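Local coordinates for protein TRNA threonylcarbamoyladenosine dehydratase (Escherichia coli, PDB 4D79) that catalyses the ATP-dependent dehydration of threonylcarbamoyladenosine at position 37 of tRNAs to its cyclic form and can accept sulfur from a cysteine desulfurase in vitro, at residues A31-V36 with E47-T52; R133-L138 with V150-A155; C142-I147 with S187-V192. All blocks are in the same frame, centred on the assembly; numbering follows the deposited sequence.

Interaction 1: A31-V36 with E47-T52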
# COMPACT_ATOMS: atom_id res chain seq x y z
N ALA B 31 -22.08 -3.96 0.11
CA ALA B 31 -21.75 -2.54 0.10
C ALA B 31 -21.50 -2.05 -1.31
O ALA B 31 -21.10 -2.80 -2.20
CB ALA B 31 -20.53 -2.25 0.96
N HIS B 32 -21.75 -0.77 -1.51
CA HIS B 32 -21.44 -0.11 -2.77
C HIS B 32 -20.62 1.11 -2.40
O HIS B 32 -21.15 2.05 -1.79
CB HIS B 32 -22.72 0.27 -3.54
CG HIS B 32 -22.44 0.74 -4.94
ND1 HIS B 32 -23.44 1.06 -5.84
CD2 HIS B 32 -21.26 0.96 -5.58
CE1 HIS B 32 -22.88 1.44 -6.98
NE2 HIS B 32 -21.56 1.38 -6.85
N ILE B 33 -19.33 1.11 -2.76
CA ILE B 33 -18.42 2.19 -2.40
C ILE B 33 -17.94 2.89 -3.66
O ILE B 33 -17.67 2.26 -4.69
CB ILE B 33 -17.26 1.68 -1.53
CG1 ILE B 33 -17.86 1.22 -0.20
CG2 ILE B 33 -16.18 2.77 -1.33
CD1 ILE B 33 -16.88 0.69 0.80
N CYS B 34 -17.92 4.21 -3.60
CA CYS B 34 -17.53 5.07 -4.70
C CYS B 34 -16.14 5.61 -4.41
O CYS B 34 -15.90 6.16 -3.33
CB CYS B 34 -18.54 6.21 -4.85
SG CYS B 34 -18.23 7.30 -6.23
N VAL B 35 -15.23 5.46 -5.37
CA VAL B 35 -13.90 6.07 -5.31
C VAL B 35 -13.86 7.17 -6.35
O VAL B 35 -14.10 6.93 -7.54
CB VAL B 35 -12.77 5.05 -5.53
CG1 VAL B 35 -11.44 5.72 -5.34
CG2 VAL B 35 -12.94 3.90 -4.56
N VAL B 36 -13.63 8.39 -5.90
CA VAL B 36 -13.59 9.54 -6.79
C VAL B 36 -12.13 9.93 -6.94
O VAL B 36 -11.48 10.37 -5.98
CB VAL B 36 -14.42 10.73 -6.29
CG1 VAL B 36 -14.48 11.80 -7.36
CG2 VAL B 36 -15.82 10.34 -5.90
N GLU B 47 -8.14 -0.87 -5.46
CA GLU B 47 -7.53 -2.18 -5.31
C GLU B 47 -7.88 -2.80 -3.96
O GLU B 47 -8.31 -3.95 -3.88
CB GLU B 47 -6.00 -2.07 -5.46
CG GLU B 47 -5.23 -3.38 -5.30
CD GLU B 47 -5.12 -4.17 -6.58
OE1 GLU B 47 -5.67 -3.69 -7.61
OE2 GLU B 47 -4.45 -5.24 -6.58
N ALA B 48 -7.72 -2.04 -2.90
CA ALA B 48 -7.97 -2.57 -1.57
C ALA B 48 -9.45 -2.93 -1.36
O ALA B 48 -9.76 -3.94 -0.70
CB ALA B 48 -7.52 -1.54 -0.53
N LEU B 49 -10.36 -2.13 -1.89
CA LEU B 49 -11.79 -2.46 -1.79
C LEU B 49 -12.10 -3.78 -2.49
O LEU B 49 -12.81 -4.63 -1.96
CB LEU B 49 -12.62 -1.35 -2.41
CG LEU B 49 -12.61 -0.02 -1.70
CD1 LEU B 49 -13.24 1.02 -2.63
CD2 LEU B 49 -13.31 -0.08 -0.39
N ALA B 50 -11.59 -3.95 -3.71
CA ALA B 50 -11.80 -5.18 -4.43
C ALA B 50 -11.26 -6.39 -3.67
O ALA B 50 -11.91 -7.45 -3.60
CB ALA B 50 -11.16 -5.06 -5.82
N ARG B 51 -10.06 -6.25 -3.08
CA ARG B 51 -9.40 -7.34 -2.40
C ARG B 51 -9.94 -7.58 -1.00
O ARG B 51 -9.53 -8.54 -0.35
CB ARG B 51 -7.89 -7.11 -2.34
CG ARG B 51 -7.23 -7.17 -3.73
CD ARG B 51 -5.72 -7.43 -3.64
NE ARG B 51 -5.17 -7.45 -4.99
CZ ARG B 51 -5.25 -8.48 -5.82
NH1 ARG B 51 -5.80 -9.61 -5.45
NH2 ARG B 51 -4.75 -8.37 -7.04
N THR B 52 -10.86 -6.76 -0.53
CA THR B 52 -11.52 -6.99 0.75
C THR B 52 -12.99 -7.37 0.57
O THR B 52 -13.78 -7.28 1.51
CB THR B 52 -11.34 -5.78 1.66
OG1 THR B 52 -9.98 -5.30 1.58
CG2 THR B 52 -11.59 -6.12 3.09
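In the first beta-alpha-beta unit of a Rossmann-like nucleotide-binding fold, helix 42-51 packs on strand 32-36 through L49. CD1 of L49 comes down between alternate residues of the strand, 3.7 Å from CG2 of I33 and 3.5 Å from CG2 of V35, the latter a short carbon pair in which the two side chains meet tip to tip. CD2 of L49 turns to the other branch of isoleucine and lies 3.8 Å from CD1 of I33. With CG1 of I33 beside the backbone N (chi1 -66°) and CG2 anti to it, isoleucine spreads both branches against the leucine. V253 of helix 242-266 and I57 of strand 56-60 add to the apolar surroundings of L49.

Along the same helix, E47 and R51, two residues before and two after L49, form a salt bridge: NE of R51 meets OE2 of E47 at 2.8 Å, from above the carboxylate plane. The same oxygen pairs with R92, while NH1 of R51 bonds to T70 O and A76 O of the second subunit. V36, at the strand's end, touches ATP, and a glycine-rich turn follows, consistent with the strand-turn-helix nucleotide site of the MoeB/ThiF family.

Interaction 2: R133-L138 with V150-A155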
# COMPACT_ATOMS: atom_id res chain seq x y z
N ARG B 133 -11.21 22.49 -6.40
CA ARG B 133 -12.56 22.93 -6.78
C ARG B 133 -13.56 21.78 -6.71
O ARG B 133 -14.55 21.87 -5.97
CB ARG B 133 -12.51 23.49 -8.21
CG ARG B 133 -11.69 24.76 -8.47
CD ARG B 133 -11.73 25.10 -9.97
NE ARG B 133 -10.90 26.25 -10.35
CZ ARG B 133 -9.60 26.17 -10.66
NH1 ARG B 133 -8.97 25.00 -10.65
NH2 ARG B 133 -8.93 27.27 -10.99
N PRO B 134 -13.39 20.69 -7.45
CA PRO B 134 -14.32 19.56 -7.34
C PRO B 134 -14.26 18.86 -5.98
O PRO B 134 -15.27 18.30 -5.53
CB PRO B 134 -13.85 18.64 -8.47
CG PRO B 134 -12.37 18.98 -8.63
CD PRO B 134 -12.29 20.42 -8.40
N LYS B 135 -13.09 18.84 -5.34
CA LYS B 135 -12.96 18.23 -4.02
C LYS B 135 -13.89 18.90 -3.03
O LYS B 135 -14.61 18.23 -2.28
CB LYS B 135 -11.50 18.33 -3.56
CG LYS B 135 -11.12 17.41 -2.44
CD LYS B 135 -9.60 17.43 -2.27
CE LYS B 135 -9.13 16.45 -1.21
NZ LYS B 135 -9.20 15.03 -1.66
N ALA B 136 -13.87 20.24 -3.00
CA ALA B 136 -14.75 20.99 -2.12
C ALA B 136 -16.22 20.69 -2.42
O ALA B 136 -17.01 20.45 -1.51
CB ALA B 136 -14.46 22.48 -2.25
N ALA B 137 -16.59 20.64 -3.70
CA ALA B 137 -17.97 20.37 -4.08
C ALA B 137 -18.40 18.97 -3.63
O ALA B 137 -19.52 18.78 -3.14
CB ALA B 137 -18.11 20.51 -5.59
N LEU B 138 -17.52 17.97 -3.77
CA LEU B 138 -17.86 16.63 -3.33
C LEU B 138 -18.02 16.60 -1.81
O LEU B 138 -19.00 16.06 -1.29
CB LEU B 138 -16.78 15.62 -3.77
CG LEU B 138 -17.00 14.15 -3.36
CD1 LEU B 138 -18.26 13.63 -4.03
CD2 LEU B 138 -15.79 13.29 -3.73
N VAL B 150 -14.79 9.63 3.42
CA VAL B 150 -13.44 9.86 3.92
C VAL B 150 -12.67 10.56 2.82
O VAL B 150 -12.72 10.16 1.65
CB VAL B 150 -12.75 8.57 4.41
CG1 VAL B 150 -12.71 7.46 3.36
CG2 VAL B 150 -11.33 8.91 4.93
N THR B 151 -12.01 11.65 3.17
CA THR B 151 -11.23 12.40 2.21
C THR B 151 -9.75 12.20 2.53
O THR B 151 -9.37 11.68 3.58
CB THR B 151 -11.60 13.89 2.19
OG1 THR B 151 -10.93 14.57 1.10
CG2 THR B 151 -11.21 14.57 3.49
N THR B 152 -8.92 12.59 1.58
CA THR B 152 -7.49 12.42 1.68
C THR B 152 -6.85 13.76 1.38
O THR B 152 -7.26 14.45 0.44
CB THR B 152 -6.98 11.32 0.72
OG1 THR B 152 -7.45 11.57 -0.61
CG2 THR B 152 -7.49 9.93 1.15
N GLY B 153 -5.88 14.15 2.19
CA GLY B 153 -5.11 15.34 1.90
C GLY B 153 -4.07 15.03 0.83
O GLY B 153 -4.13 14.02 0.13
N GLY B 154 -3.07 15.90 0.74
CA GLY B 154 -2.03 15.72 -0.25
C GLY B 154 -1.08 14.64 0.20
O GLY B 154 -0.58 14.66 1.33
N ALA B 155 -0.84 13.67 -0.68
CA ALA B 155 0.07 12.58 -0.38
C ALA B 155 1.43 12.81 -1.03
O ALA B 155 2.38 12.06 -0.75
CB ALA B 155 -0.52 11.24 -0.87
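The long side chain of K135 runs out nearly straight, CG anti to the backbone N (chi1 -163°), and bends only at its last torsion (chi4 74°), which turns NZ onto T151 and T152 of strand 149-152, an inner strand of the sheet. The contact joins helix 132-144 to that strand, two consecutive elements of the beta-alpha-beta unit that begins with strand 124-127 in this Rossmann-like fold. T151 has two conformers; in the one described, its side chain lies across that of K135, with OG1 of T151 3.5 Å from CE of K135.

Oxygens surround the ammonium group. Within the contact, NZ gives a hydrogen bond to O of T152 that lies in the carbonyl plane, with a C=O...N angle of 152°. Beyond it, NZ also forms a salt bridge with OD2 of D127 and a hydrogen bond with I129 O, so a buried charge is met by a carboxylate and two backbone carbonyls. D127 serves the threonines too: its backbone O bonds to OG1 of T152 and, in the same conformer of T151, its OD2 to OG1 of that residue. The aspartate thus ties threonines and lysine together at the end of strand 124-127. ATP lies close by and touches P134, next to the lysine in the helix. The bond from NZ of K135 to O of T152 measures 2.9 Å.

Interaction 3: C142-I147 with S187-V192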
# COMPACT_ATOMS: atom_id res chain seq x y z
N CYS B 142 -21.46 15.62 0.29
CA CYS B 142 -21.59 14.45 1.13
C CYS B 142 -21.79 14.84 2.58
O CYS B 142 -22.60 14.21 3.28
CB CYS B 142 -20.34 13.55 1.02
SG CYS B 142 -20.27 12.81 -0.61
N ARG B 143 -21.10 15.89 3.04
CA ARG B 143 -21.28 16.36 4.41
C ARG B 143 -22.73 16.79 4.68
O ARG B 143 -23.33 16.34 5.66
CB ARG B 143 -20.32 17.51 4.67
CG ARG B 143 -20.34 18.06 6.10
CD ARG B 143 -19.46 19.31 6.12
NE ARG B 143 -19.39 20.00 7.41
CZ ARG B 143 -20.14 21.02 7.79
NH1 ARG B 143 -21.08 21.52 6.99
NH2 ARG B 143 -19.94 21.54 8.99
N ARG B 144 -23.31 17.61 3.78
CA ARG B 144 -24.69 18.12 3.93
C ARG B 144 -25.70 16.99 3.95
O ARG B 144 -26.73 17.07 4.63
CB ARG B 144 -25.07 19.06 2.76
CG ARG B 144 -24.48 20.38 2.77
CD ARG B 144 -24.70 21.08 1.42
NE ARG B 144 -24.09 22.42 1.44
CZ ARG B 144 -24.17 23.30 0.45
NH1 ARG B 144 -24.85 23.02 -0.66
NH2 ARG B 144 -23.58 24.48 0.57
N ASN B 145 -25.43 15.93 3.18
CA ASN B 145 -26.38 14.85 2.99
C ASN B 145 -26.12 13.67 3.88
O ASN B 145 -26.81 12.64 3.76
CB ASN B 145 -26.39 14.47 1.51
CG ASN B 145 -27.12 15.51 0.67
OD1 ASN B 145 -28.36 15.59 0.72
ND2 ASN B 145 -26.38 16.32 -0.07
N LYS B 146 -25.16 13.79 4.80
CA LYS B 146 -24.80 12.73 5.72
C LYS B 146 -24.40 11.45 4.98
O LYS B 146 -24.71 10.33 5.41
CB LYS B 146 -25.95 12.47 6.69
CG LYS B 146 -26.32 13.76 7.46
CD LYS B 146 -27.44 13.52 8.46
CE LYS B 146 -27.77 14.77 9.28
NZ LYS B 146 -28.27 15.92 8.47
N ILE B 147 -23.76 11.61 3.84
CA ILE B 147 -23.23 10.48 3.09
C ILE B 147 -21.86 10.12 3.69
O ILE B 147 -21.01 11.01 3.80
CB ILE B 147 -23.10 10.83 1.61
CG1 ILE B 147 -24.48 11.16 0.99
CG2 ILE B 147 -22.34 9.72 0.85
CD1 ILE B 147 -24.39 11.65 -0.41
N SER B 187 -15.51 29.66 1.69
CA SER B 187 -15.89 30.76 0.80
C SER B 187 -16.99 30.34 -0.17
O SER B 187 -17.90 31.13 -0.46
CB SER B 187 -14.66 31.29 0.06
OG SER B 187 -14.11 30.30 -0.79
N ASP B 188 -16.93 29.12 -0.70
CA ASP B 188 -17.84 28.70 -1.77
C ASP B 188 -19.07 27.93 -1.29
O ASP B 188 -20.02 27.80 -2.07
CB ASP B 188 -17.11 27.82 -2.79
CG ASP B 188 -16.21 28.61 -3.70
OD1 ASP B 188 -15.76 29.68 -3.27
OD2 ASP B 188 -15.94 28.16 -4.83
N PHE B 189 -19.06 27.37 -0.08
CA PHE B 189 -20.12 26.49 0.38
C PHE B 189 -20.60 26.79 1.79
O PHE B 189 -21.48 26.08 2.30
CB PHE B 189 -19.67 25.02 0.31
CG PHE B 189 -19.38 24.56 -1.09
CD1 PHE B 189 -20.42 24.11 -1.91
CD2 PHE B 189 -18.10 24.62 -1.61
CE1 PHE B 189 -20.17 23.71 -3.20
CE2 PHE B 189 -17.85 24.23 -2.91
CZ PHE B 189 -18.88 23.77 -3.69
N GLY B 190 -20.04 27.80 2.45
CA GLY B 190 -20.45 28.15 3.79
C GLY B 190 -20.12 27.11 4.82
O GLY B 190 -20.69 27.14 5.91
N VAL B 191 -19.20 26.19 4.51
CA VAL B 191 -18.82 25.13 5.44
C VAL B 191 -17.72 25.67 6.34
O VAL B 191 -16.61 25.98 5.88
CB VAL B 191 -18.35 23.88 4.69
CG1 VAL B 191 -17.87 22.83 5.66
CG2 VAL B 191 -19.47 23.32 3.83
N VAL B 192 -18.01 25.75 7.64
CA VAL B 192 -17.12 26.34 8.63
C VAL B 192 -17.12 25.45 9.87
O VAL B 192 -18.03 24.64 10.08
CB VAL B 192 -17.57 27.77 9.01
CG1 VAL B 192 -17.47 28.67 7.80
CG2 VAL B 192 -18.99 27.74 9.55
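Two neighbouring arginines, R143 and R144, leave the last turn of helix 132-144 and present their guanidinium groups differently to the chain at the end of helix 176-189: R143 offers a face, R144 an edge. This is a helix-end to helix-end contact at the surface of the Rossmann-like domain.

The side chains of R143 and V191 run antiparallel alongside one another. That of R143 is extended, with CG anti to the backbone N (chi1 -177°), and this carries the flat group beneath CG1 of V191, which sits over its centre, 3.6 Å from CZ of R143. The second methyl, CG2 of V191, is 4.0 Å from NH1 of R143. The face therefore rests on an apolar methyl, while NE of R143 is engaged by the backbone O of L199, a bond that should restrict rotation of the group. V191 also packs on L185 and L199, so L199 meets both partners of the contact.

R144 lies across F189, its guanidinium plane turned 69° from the ring. It approaches the ring at its edge, with NH2 of R144 4.0 Å from CD1 of F189, an arrangement distinct from a stack. NH2 of R144 donates a hydrogen bond to the backbone O of F189, which lies near the guanidinium plane; the N-H...O angle is 144°. The ring itself packs on A136, A137 and A140 of helix 132-144.

Both helices are finished nearby. The first closes in a Schellman motif, with K146 at positive phi as the C-prime residue; the second gives way at G190, also at positive phi. Where the two ends meet, that hydrogen bond, NH2 of R144 to O of F189, measures 3.2 Å.

In the fold
Followed from the N terminus, interaction 1 closes first: a short loop from strand 32-36 through the glycine-rich turn to helix 42-51. Only later does the chain reach helix 132-144, whose beginning enters interaction 2 and whose end enters interaction 3. Interaction 2 returns through strand 149-152; interaction 3 waits until the end of helix 176-189, some forty residues on. The segments of these two alternate, so the contacts cross rather than nest, and they touch where F189 packs on A136 and A137. Interactions 1 and 2 share the central sheet and meet at V36 and L138, while interaction 3 ties the C-terminal end of helix 132-144 to that of helix 176-189 at the surface.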